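Probable starch synthase 4, chloroplastic/amyloplastic (Arabidopsis thaliana, PDB 6GNE) is probably a plastid starch synthase, with the two-domain GT-B glycosyltransferase fold, seen holding adenosine-5'-diphosphate and glycans. Local coordinates at residues V13-E18 with S122-A127; D140-H145 with A150-L155; Y156-A161 with I220-I225. All coordinates share one frame; numbering follows the deposited sequence.

The three contacts come one after another along the chain and lie nearly in line through the starch synthase catalytic domain. The centre of contact 2 is about 8 Å from that of contact 1 and about 7 Å from that of contact 3, while contacts 1 and 3 are about 14 Å apart. Contacts 1 and 2 share a sheet, in which strands 11-15 and 141-145 are parallel neighbours; contacts 2 and 3 share helix 152-160. Arg-126 and Tyr-160 join contacts 1 and 3 by a probable hydrogen bond. The series thus runs from the buried sheet through its helical layer to a glycan held at the protein surface.

Contact 1 (V13-E18 with S122-A127); sequences VHIAAE and SYFSRA
Ile-15 and Ala-16 meet Phe-124 where a central strand of the Rossmann-like half of this GT-B fold is covered by helix 117-134. The contact is a compact example of how the helical layer of an alpha/beta domain is fitted to its parallel strands, with one aromatic ring doing most of the work on the helix side.

The apolar part is a single pairing. Ile-15 and Phe-124 both leave their backbones toward the opposing segment, and the two side chains pass alongside one another, pointing opposite ways. The branch methyl CG2 of Ile-15 does the touching, 3.8 Å from CE2 of Phe-124 and 4.1 Å from CZ of the same ring. With chi1 at 169° the ring of Phe-124 is carried trans to its own backbone N, which extends it from the helix to the end of the strand. Ile-49 and Pro-51 of the adjacent strand, with Phe-106, also pack on this ring, and Val-152 of helix 152-160 lies against Ile-15.

Polar bonding belongs to the surroundings, since no hydrogen bond crosses between the two segments. The strand pairs through Val-13 with Ile-141 and His-143, and beyond it Glu-18 receives the backbone N-H groups of Val-25 and Gly-26 and touches a bound AC1 group, so the loop that follows the covered strand reaches a bound ligand.

The remaining approach is made by the main chain: the carbonyl O of Ala-16 comes to 3.5 Å from CE2 of Phe-124, and CZ of that ring is 3.7 Å from the same oxygen.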
loop_
_atom_site.group_PDB
_atom_site.type_symbol
_atom_site.label_atom_id
_atom_site.label_comp_id
_atom_site.label_asym_id
_atom_site.label_seq_id
_atom_site.Cartn_x
_atom_site.Cartn_y
_atom_site.Cartn_z
ATOM N N VAL A 13 -18.992 1.992 -0.847
ATOM C CA VAL A 13 -18.405 1.002 -1.754
ATOM C C VAL A 13 -16.973 1.388 -2.166
ATOM O O VAL A 13 -16.727 2.516 -2.565
ATOM C CB VAL A 13 -19.276 0.784 -2.997
ATOM C CG1 VAL A 13 -18.683 -0.294 -3.902
ATOM C CG2 VAL A 13 -20.656 0.332 -2.568
ATOM N N HIS A 14 -16.037 0.451 -2.032
ATOM C CA HIS A 14 -14.644 0.654 -2.467
ATOM C C HIS A 14 -14.432 -0.142 -3.732
ATOM O O HIS A 14 -14.709 -1.331 -3.773
ATOM C CB HIS A 14 -13.643 0.200 -1.404
ATOM C CG HIS A 14 -13.575 1.097 -0.226
ATOM N ND1 HIS A 14 -12.554 1.994 -0.037
ATOM C CD2 HIS A 14 -14.419 1.261 0.820
ATOM C CE1 HIS A 14 -12.774 2.676 1.075
ATOM N NE2 HIS A 14 -13.903 2.250 1.614
ATOM N N ILE A 15 -13.929 0.514 -4.760
ATOM C CA ILE A 15 -13.600 -0.155 -6.003
ATOM C C ILE A 15 -12.087 -0.036 -6.111
ATOM O O ILE A 15 -11.554 1.065 -6.069
ATOM C CB ILE A 15 -14.298 0.527 -7.208
ATOM C CG1 ILE A 15 -15.822 0.421 -7.051
ATOM C CG2 ILE A 15 -13.844 -0.064 -8.535
ATOM C CD1 ILE A 15 -16.604 1.366 -7.961
ATOM N N ALA A 16 -11.400 -1.166 -6.244
ATOM C CA ALA A 16 -9.945 -1.179 -6.290
ATOM C C ALA A 16 -9.436 -2.399 -7.002
ATOM O O ALA A 16 -10.175 -3.377 -7.179
ATOM C CB ALA A 16 -9.398 -1.144 -4.871
ATOM N N ALA A 17 -8.162 -2.358 -7.361
ATOM C CA ALA A 17 -7.504 -3.502 -7.997
ATOM C C ALA A 17 -6.920 -4.493 -7.009
ATOM O O ALA A 17 -6.536 -5.576 -7.418
ATOM C CB ALA A 17 -6.422 -3.016 -8.957
ATOM N N GLU A 18 -6.861 -4.130 -5.729
ATOM C CA GLU A 18 -6.324 -4.998 -4.671
ATOM C C GLU A 18 -7.116 -4.943 -3.376
ATOM O O GLU A 18 -7.740 -3.931 -3.038
ATOM C CB GLU A 18 -4.898 -4.573 -4.284
ATOM C CG GLU A 18 -3.837 -4.703 -5.349
ATOM C CD GLU A 18 -2.503 -4.128 -4.850
ATOM O OE1 GLU A 18 -1.973 -4.587 -3.800
ATOM O OE2 GLU A 18 -1.982 -3.207 -5.509
ATOM N N SER A 122 -9.725 -0.018 -17.125
ATOM C CA SER A 122 -10.859 0.800 -17.569
ATOM C C SER A 122 -12.109 -0.078 -17.802
ATOM O O SER A 122 -13.224 0.340 -17.481
ATOM C CB SER A 122 -10.519 1.640 -18.813
ATOM O OG SER A 122 -10.208 0.823 -19.917
ATOM N N TYR A 123 -11.940 -1.287 -18.341
ATOM C CA TYR A 123 -13.075 -2.229 -18.432
ATOM C C TYR A 123 -13.666 -2.513 -17.058
ATOM O O TYR A 123 -14.877 -2.387 -16.844
ATOM C CB TYR A 123 -12.671 -3.559 -19.076
ATOM C CG TYR A 123 -13.821 -4.558 -19.188
ATOM C CD1 TYR A 123 -14.187 -5.376 -18.096
ATOM C CD2 TYR A 123 -14.547 -4.688 -20.379
ATOM C CE1 TYR A 123 -15.239 -6.276 -18.206
ATOM C CE2 TYR A 123 -15.597 -5.597 -20.488
ATOM C CZ TYR A 123 -15.944 -6.386 -19.408
ATOM O OH TYR A 123 -16.973 -7.300 -19.535
ATOM N N PHE A 124 -12.787 -2.920 -16.149
ATOM C CA PHE A 124 -13.161 -3.239 -14.785
ATOM C C PHE A 124 -13.932 -2.099 -14.129
ATOM O O PHE A 124 -14.962 -2.336 -13.473
ATOM C CB PHE A 124 -11.923 -3.579 -13.947
ATOM C CG PHE A 124 -12.208 -3.666 -12.475
ATOM C CD1 PHE A 124 -13.111 -4.617 -11.986
ATOM C CD2 PHE A 124 -11.609 -2.791 -11.578
ATOM C CE1 PHE A 124 -13.399 -4.695 -10.635
ATOM C CE2 PHE A 124 -11.888 -2.882 -10.211
ATOM C CZ PHE A 124 -12.785 -3.833 -9.743
ATOM N N SER A 125 -13.425 -0.879 -14.300
ATOM C CA SER A 125 -14.047 0.322 -13.726
ATOM C C SER A 125 -15.455 0.494 -14.242
ATOM O O SER A 125 -16.352 0.798 -13.467
ATOM C CB SER A 125 -13.233 1.581 -14.049
ATOM O OG SER A 125 -11.958 1.559 -13.428
ATOM N N ARG A 126 -15.649 0.285 -15.541
ATOM C CA ARG A 126 -16.978 0.376 -16.145
ATOM C C ARG A 126 -17.890 -0.708 -15.593
ATOM O O ARG A 126 -18.963 -0.404 -15.072
ATOM C CB ARG A 126 -16.917 0.263 -17.671
ATOM C CG ARG A 126 -18.257 0.397 -18.380
ATOM C CD ARG A 126 -18.825 1.793 -18.172
ATOM N NE ARG A 126 -20.234 1.920 -18.561
ATOM C CZ ARG A 126 -20.685 2.379 -19.722
ATOM N NH1 ARG A 126 -19.868 2.710 -20.724
ATOM N NH2 ARG A 126 -21.993 2.462 -19.901
ATOM N N ALA A 127 -17.445 -1.959 -15.688
ATOM C CA ALA A 127 -18.205 -3.091 -15.184
ATOM C C ALA A 127 -18.562 -2.948 -13.711
ATOM O O ALA A 127 -19.638 -3.383 -13.311
ATOM C CB ALA A 127 -17.450 -4.391 -15.428
#

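Contact 2 (D140-H145 with A150-L155); sequences DIIHCH and AFVAPL
Ile-142 and Cys-144 touch Val-152 without any flat group between them; the rings of strand 141-145 are all on its other side. There NE2 of His-145 lies over one face of the His-143 ring, 3.6 Å above its plane and displaced toward the rim. His-14 of the adjacent strand meets both rings, and its ND1 is hydrogen-bonded to His-145 NE2. Thr-173 and Tyr-494 bond the two nitrogens of His-143.

Toward the helix the surface is apolar. Ile-142 crosses Val-152 obliquely, its CG2 methyl 4.1 Å from the CG1 methyl of the valine. That methyl stands trans to the backbone N of Val-152 (chi1 167°), on the side presented to the isoleucine. Cys-144 comes in at the root of the same side chain, with SG 4.2 Å from Val-152 CB. The valine is therefore met by two residues placed two apart on the strand, as expected where a helix lies on one face of a sheet in a beta-alpha unit.

The contacts with Val-152 are dispersion contacts between buried groups, with no hydrogen bond from segment to segment. From Ile-142 to His-145 the strand consequently divides its chemistry by face: histidine hydrogen bonding on one, apolar burial against the helix on the other.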
loop_
_atom_site.group_PDB
_atom_site.type_symbol
_atom_site.label_atom_id
_atom_site.label_comp_id
_atom_site.label_asym_id
_atom_site.label_seq_id
_atom_site.Cartn_x
_atom_site.Cartn_y
_atom_site.Cartn_z
ATOM N N ASP A 140 -23.972 5.887 -0.620
ATOM C CA ASP A 140 -23.715 7.256 -0.253
ATOM C C ASP A 140 -22.332 7.695 -0.717
ATOM O O ASP A 140 -22.164 8.857 -1.082
ATOM C CB ASP A 140 -23.779 7.416 1.268
ATOM C CG ASP A 140 -25.130 7.003 1.863
ATOM O OD1 ASP A 140 -26.175 7.620 1.542
ATOM O OD2 ASP A 140 -25.119 6.062 2.686
ATOM N N ILE A 141 -21.343 6.774 -0.643
ATOM C CA ILE A 141 -19.926 7.019 -1.004
ATOM C C ILE A 141 -19.447 5.914 -1.901
ATOM O O ILE A 141 -19.643 4.754 -1.602
ATOM C CB ILE A 141 -18.992 7.003 0.224
ATOM C CG1 ILE A 141 -19.322 8.127 1.209
ATOM C CG2 ILE A 141 -17.515 7.082 -0.194
ATOM C CD1 ILE A 141 -19.000 9.542 0.741
ATOM N N ILE A 142 -18.808 6.276 -2.999
ATOM C CA ILE A 142 -18.021 5.348 -3.799
ATOM C C ILE A 142 -16.583 5.871 -3.683
ATOM O O ILE A 142 -16.281 7.045 -4.036
ATOM C CB ILE A 142 -18.510 5.223 -5.277
ATOM C CG1 ILE A 142 -19.919 4.624 -5.312
ATOM C CG2 ILE A 142 -17.585 4.334 -6.097
ATOM C CD1 ILE A 142 -20.634 4.788 -6.637
ATOM N N HIS A 143 -15.707 5.002 -3.164
ATOM C CA HIS A 143 -14.316 5.341 -2.922
ATOM C C HIS A 143 -13.457 4.539 -3.884
ATOM O O HIS A 143 -13.413 3.338 -3.788
ATOM C CB HIS A 143 -13.993 5.039 -1.463
ATOM C CG HIS A 143 -12.706 5.623 -0.983
ATOM N ND1 HIS A 143 -12.449 5.833 0.347
ATOM C CD2 HIS A 143 -11.608 6.059 -1.651
ATOM C CE1 HIS A 143 -11.233 6.336 0.488
ATOM N NE2 HIS A 143 -10.705 6.490 -0.712
ATOM N N CYS A 144 -12.779 5.192 -4.815
ATOM C CA CYS A 144 -11.905 4.483 -5.741
ATOM C C CYS A 144 -10.402 4.727 -5.461
ATOM O O CYS A 144 -10.038 5.692 -4.797
ATOM C CB CYS A 144 -12.305 4.801 -7.183
ATOM S SG CYS A 144 -12.242 6.539 -7.690
ATOM N N HIS A 145 -9.541 3.831 -5.941
ATOM C CA HIS A 145 -8.088 3.812 -5.595
ATOM C C HIS A 145 -7.143 3.754 -6.802
ATOM O O HIS A 145 -7.193 2.825 -7.608
ATOM C CB HIS A 145 -7.827 2.646 -4.673
ATOM C CG HIS A 145 -8.651 2.701 -3.431
ATOM N ND1 HIS A 145 -8.172 3.222 -2.242
ATOM C CD2 HIS A 145 -9.948 2.387 -3.206
ATOM C CE1 HIS A 145 -9.125 3.172 -1.328
ATOM N NE2 HIS A 145 -10.215 2.678 -1.891
ATOM N N ALA A 150 -9.371 5.089 -11.286
ATOM C CA ALA A 150 -9.590 6.518 -11.453
ATOM C C ALA A 150 -10.691 6.798 -12.458
ATOM O O ALA A 150 -11.384 7.802 -12.346
ATOM C CB ALA A 150 -8.305 7.168 -11.912
ATOM N N PHE A 151 -10.855 5.901 -13.423
ATOM C CA PHE A 151 -11.888 6.009 -14.439
ATOM C C PHE A 151 -13.301 6.072 -13.876
ATOM O O PHE A 151 -14.189 6.557 -14.556
ATOM C CB PHE A 151 -11.828 4.839 -15.432
ATOM C CG PHE A 151 -10.472 4.605 -16.040
ATOM C CD1 PHE A 151 -10.048 5.352 -17.125
ATOM C CD2 PHE A 151 -9.634 3.624 -15.531
ATOM C CE1 PHE A 151 -8.819 5.136 -17.689
ATOM C CE2 PHE A 151 -8.389 3.407 -16.074
ATOM C CZ PHE A 151 -7.981 4.161 -17.168
ATOM N N VAL A 152 -13.510 5.553 -12.669
ATOM C CA VAL A 152 -14.815 5.583 -12.023
ATOM C C VAL A 152 -15.406 7.006 -11.876
ATOM O O VAL A 152 -16.600 7.202 -12.119
ATOM C CB VAL A 152 -14.753 4.878 -10.648
ATOM C CG1 VAL A 152 -15.997 5.152 -9.818
ATOM C CG2 VAL A 152 -14.591 3.380 -10.816
ATOM N N ALA A 153 -14.581 7.983 -11.496
ATOM C CA ALA A 153 -15.060 9.358 -11.265
ATOM C C ALA A 153 -15.741 9.998 -12.488
ATOM O O ALA A 153 -16.898 10.373 -12.388
ATOM C CB ALA A 153 -13.940 10.253 -10.726
ATOM N N PRO A 154 -15.043 10.103 -13.636
ATOM C CA PRO A 154 -15.729 10.643 -14.822
ATOM C C PRO A 154 -16.855 9.743 -15.351
ATOM O O PRO A 154 -17.891 10.276 -15.775
ATOM C CB PRO A 154 -14.612 10.780 -15.862
ATOM C CG PRO A 154 -13.534 9.840 -15.393
ATOM C CD PRO A 154 -13.616 9.846 -13.903
ATOM N N LEU A 155 -16.673 8.421 -15.314
ATOM C CA LEU A 155 -17.739 7.480 -15.663
ATOM C C LEU A 155 -19.014 7.715 -14.860
ATOM O O LEU A 155 -20.115 7.840 -15.445
ATOM C CB LEU A 155 -17.277 6.029 -15.520
ATOM C CG LEU A 155 -16.376 5.523 -16.665
ATOM C CD1 LEU A 155 -15.717 4.193 -16.344
ATOM C CD2 LEU A 155 -17.158 5.390 -17.955
#

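Contact 3 (Y156-A161 with I220-I225); sequences YWDLYA and IIFSNI. With GLC (alpha-D-glucopyranose), chain D; GLC (alpha-D-glucopyranose), chain B.
Trp-157 and Phe-222 touch along the indole edge, where NE1 gives the carbonyl O of Phe-222 a weak, bent hydrogen bond (2.9 Å, 122° at the hydrogen). CG of Trp-157 stands trans to the carbonyl carbon (chi1 -67°), swinging the indole toward Phe-222. Asn-224 meets the same indole in its plane, OD1 lying 3.4 Å from CZ2 of Trp-157, with amide and ring 86° apart.

Two glucose units, joined C1 (chain D) to O4 (chain B), rest here. The glucose of chain B covers one indole face, its O5 3.2 Å from Trp-157 CZ3, and Asn-224 ND2 donates weakly to its O2. The glucose of chain D lies against the Phe-222 ring and its O2 bonds weakly to Ile-221 O, while Asp-158 OD1 is 3.5 Å from its O6. Such aromatic platforms commonly hold sugars.

Behind, CD2 of Tyr-156 backs the other indole face, 3.7 Å above the ring centre. Asn-224 OD1 accepts from Ile-170 N, which probably fixes the amide and turns ND2 to the sugar.

The site spans the later turns of helix 152-160 and the end of helix 215-222, with strand 169-174 beneath Tyr-156 and Trp-157 and helix 484-499 beside Asn-224.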
loop_
_atom_site.group_PDB
_atom_site.type_symbol
_atom_site.label_atom_id
_atom_site.label_comp_id
_atom_site.label_asym_id
_atom_site.label_seq_id
_atom_site.Cartn_x
_atom_site.Cartn_y
_atom_site.Cartn_z
ATOM N N TYR A 156 -18.867 7.832 -13.540
ATOM C CA TYR A 156 -20.024 8.041 -12.664
ATOM C C TYR A 156 -20.822 9.278 -13.062
ATOM O O TYR A 156 -22.033 9.195 -13.224
ATOM C CB TYR A 156 -19.600 8.151 -11.198
ATOM C CG TYR A 156 -20.765 8.310 -10.246
ATOM C CD1 TYR A 156 -21.595 7.244 -9.965
ATOM C CD2 TYR A 156 -21.039 9.528 -9.633
ATOM C CE1 TYR A 156 -22.659 7.381 -9.079
ATOM C CE2 TYR A 156 -22.092 9.679 -8.743
ATOM C CZ TYR A 156 -22.898 8.606 -8.468
ATOM O OH TYR A 156 -23.956 8.739 -7.603
ATOM N N TRP A 157 -20.127 10.405 -13.234
ATOM C CA TRP A 157 -20.790 11.677 -13.516
ATOM C C TRP A 157 -21.342 11.760 -14.943
ATOM O O TRP A 157 -22.435 12.265 -15.148
ATOM C CB TRP A 157 -19.864 12.863 -13.194
ATOM C CG TRP A 157 -19.601 12.963 -11.724
ATOM C CD1 TRP A 157 -18.412 12.851 -11.112
ATOM C CD2 TRP A 157 -20.572 13.156 -10.678
ATOM N NE1 TRP A 157 -18.562 12.957 -9.744
ATOM C CE2 TRP A 157 -19.883 13.134 -9.456
ATOM C CE3 TRP A 157 -21.964 13.363 -10.665
ATOM C CZ2 TRP A 157 -20.522 13.311 -8.220
ATOM C CZ3 TRP A 157 -22.607 13.534 -9.435
ATOM C CH2 TRP A 157 -21.875 13.515 -8.230
ATOM N N ASP A 158 -20.604 11.234 -15.912
ATOM C CA ASP A 158 -21.006 11.316 -17.311
ATOM C C ASP A 158 -22.046 10.267 -17.706
ATOM O O ASP A 158 -22.946 10.574 -18.470
ATOM C CB ASP A 158 -19.761 11.302 -18.213
ATOM C CG ASP A 158 -18.931 12.602 -18.110
ATOM O OD1 ASP A 158 -19.202 13.497 -17.256
ATOM O OD2 ASP A 158 -17.975 12.722 -18.912
ATOM N N LEU A 159 -21.992 9.070 -17.128
ATOM C CA LEU A 159 -22.884 7.975 -17.562
ATOM C C LEU A 159 -23.812 7.312 -16.524
ATOM O O LEU A 159 -24.730 6.571 -16.929
ATOM C CB LEU A 159 -22.047 6.901 -18.246
ATOM C CG LEU A 159 -21.202 7.365 -19.450
ATOM C CD1 LEU A 159 -20.247 6.275 -19.926
ATOM C CD2 LEU A 159 -22.074 7.878 -20.598
ATOM N N TYR A 160 -23.612 7.551 -15.225
ATOM C CA TYR A 160 -24.385 6.826 -14.201
ATOM C C TYR A 160 -25.264 7.659 -13.261
ATOM O O TYR A 160 -26.329 7.177 -12.858
ATOM C CB TYR A 160 -23.469 5.903 -13.401
ATOM C CG TYR A 160 -23.023 4.711 -14.212
ATOM C CD1 TYR A 160 -21.985 4.828 -15.133
ATOM C CD2 TYR A 160 -23.649 3.469 -14.081
ATOM C CE1 TYR A 160 -21.582 3.747 -15.898
ATOM C CE2 TYR A 160 -23.230 2.371 -14.831
ATOM C CZ TYR A 160 -22.198 2.525 -15.739
ATOM O OH TYR A 160 -21.786 1.465 -16.490
ATOM N N ALA A 161 -24.824 8.872 -12.906
ATOM C CA ALA A 161 -25.695 9.870 -12.245
ATOM C C ALA A 161 -26.948 10.218 -13.045
ATOM O O ALA A 161 -28.003 10.340 -12.429
ATOM C CB ALA A 161 -24.932 11.128 -11.850
ATOM N N ILE A 220 -8.834 13.539 -9.948
ATOM C CA ILE A 220 -8.685 14.709 -9.085
ATOM C C ILE A 220 -9.814 15.695 -9.392
ATOM O O ILE A 220 -10.414 16.266 -8.506
ATOM C CB ILE A 220 -7.313 15.373 -9.213
ATOM C CG1 ILE A 220 -6.207 14.470 -8.631
ATOM C CG2 ILE A 220 -7.284 16.750 -8.540
ATOM C CD1 ILE A 220 -4.825 14.706 -9.244
ATOM N N ILE A 221 -10.101 15.873 -10.668
ATOM C CA ILE A 221 -11.099 16.848 -11.113
ATOM C C ILE A 221 -12.529 16.428 -10.784
ATOM O O ILE A 221 -13.291 17.170 -10.209
ATOM C CB ILE A 221 -10.893 17.161 -12.604
ATOM C CG1 ILE A 221 -9.537 17.906 -12.750
ATOM C CG2 ILE A 221 -12.020 18.028 -13.167
ATOM C CD1 ILE A 221 -9.003 17.917 -14.148
ATOM N N PHE A 222 -12.871 15.205 -11.126
ATOM C CA PHE A 222 -14.252 14.709 -10.997
ATOM C C PHE A 222 -14.672 14.184 -9.622
ATOM O O PHE A 222 -15.828 13.874 -9.435
ATOM C CB PHE A 222 -14.523 13.652 -12.087
ATOM C CG PHE A 222 -14.670 14.245 -13.448
ATOM C CD1 PHE A 222 -15.925 14.602 -13.905
ATOM C CD2 PHE A 222 -13.572 14.482 -14.278
ATOM C CE1 PHE A 222 -16.100 15.167 -15.167
ATOM C CE2 PHE A 222 -13.737 15.085 -15.517
ATOM C CZ PHE A 222 -15.007 15.413 -15.961
ATOM N N SER A 223 -13.768 14.070 -8.662
ATOM C CA SER A 223 -14.115 13.496 -7.369
ATOM C C SER A 223 -14.499 14.599 -6.424
ATOM O O SER A 223 -13.988 15.684 -6.530
ATOM C CB SER A 223 -12.947 12.696 -6.819
ATOM O OG SER A 223 -12.611 11.645 -7.718
ATOM N N ASN A 224 -15.387 14.304 -5.489
ATOM C CA ASN A 224 -15.781 15.265 -4.451
ATOM C C ASN A 224 -14.769 15.339 -3.302
ATOM O O ASN A 224 -14.734 16.347 -2.570
ATOM C CB ASN A 224 -17.152 14.878 -3.881
ATOM C CG ASN A 224 -18.205 14.796 -4.948
ATOM O OD1 ASN A 224 -18.677 13.704 -5.343
ATOM N ND2 ASN A 224 -18.544 15.946 -5.469
ATOM N N ILE A 225 -13.988 14.255 -3.130
ATOM C CA ILE A 225 -12.971 14.151 -2.094
ATOM C C ILE A 225 -11.750 13.518 -2.734
ATOM O O ILE A 225 -11.869 12.477 -3.384
ATOM C CB ILE A 225 -13.430 13.243 -0.897
ATOM C CG1 ILE A 225 -14.761 13.716 -0.289
ATOM C CG2 ILE A 225 -12.386 13.208 0.210
ATOM C CD1 ILE A 225 -15.473 12.637 0.516
HETATM C C1 GLC D . -17.875 17.031 -12.209
HETATM C C2 GLC D . -16.617 17.823 -11.837
HETATM C C3 GLC D . -16.491 19.103 -12.659
HETATM C C4 GLC D . -16.561 18.695 -14.135
HETATM C C5 GLC D . -17.970 18.117 -14.367
HETATM C C6 GLC D . -18.321 17.824 -15.829
HETATM O O2 GLC D . -16.592 18.148 -10.451
HETATM O O3 GLC D . -15.272 19.805 -12.376
HETATM O O4 GLC D . -16.195 19.760 -15.033
HETATM O O5 GLC D . -18.050 16.896 -13.618
HETATM O O6 GLC D . -19.308 16.780 -15.942
HETATM C C1 GLC B . -21.885 17.382 -8.843
HETATM C C2 GLC B . -20.441 17.332 -8.354
HETATM C C3 GLC B . -19.483 17.783 -9.459
HETATM C C4 GLC B . -19.766 17.059 -10.765
HETATM C C5 GLC B . -21.232 17.131 -11.171
HETATM C C6 GLC B . -21.501 16.332 -12.455
HETATM O O1 GLC B . -22.284 18.759 -8.989
HETATM O O2 GLC B . -20.334 18.181 -7.205
HETATM O O3 GLC B . -18.120 17.534 -9.120
HETATM O O4 GLC B . -19.032 17.715 -11.777
HETATM O O5 GLC B . -22.035 16.658 -10.080
HETATM O O6 GLC B . -21.871 17.184 -13.552
#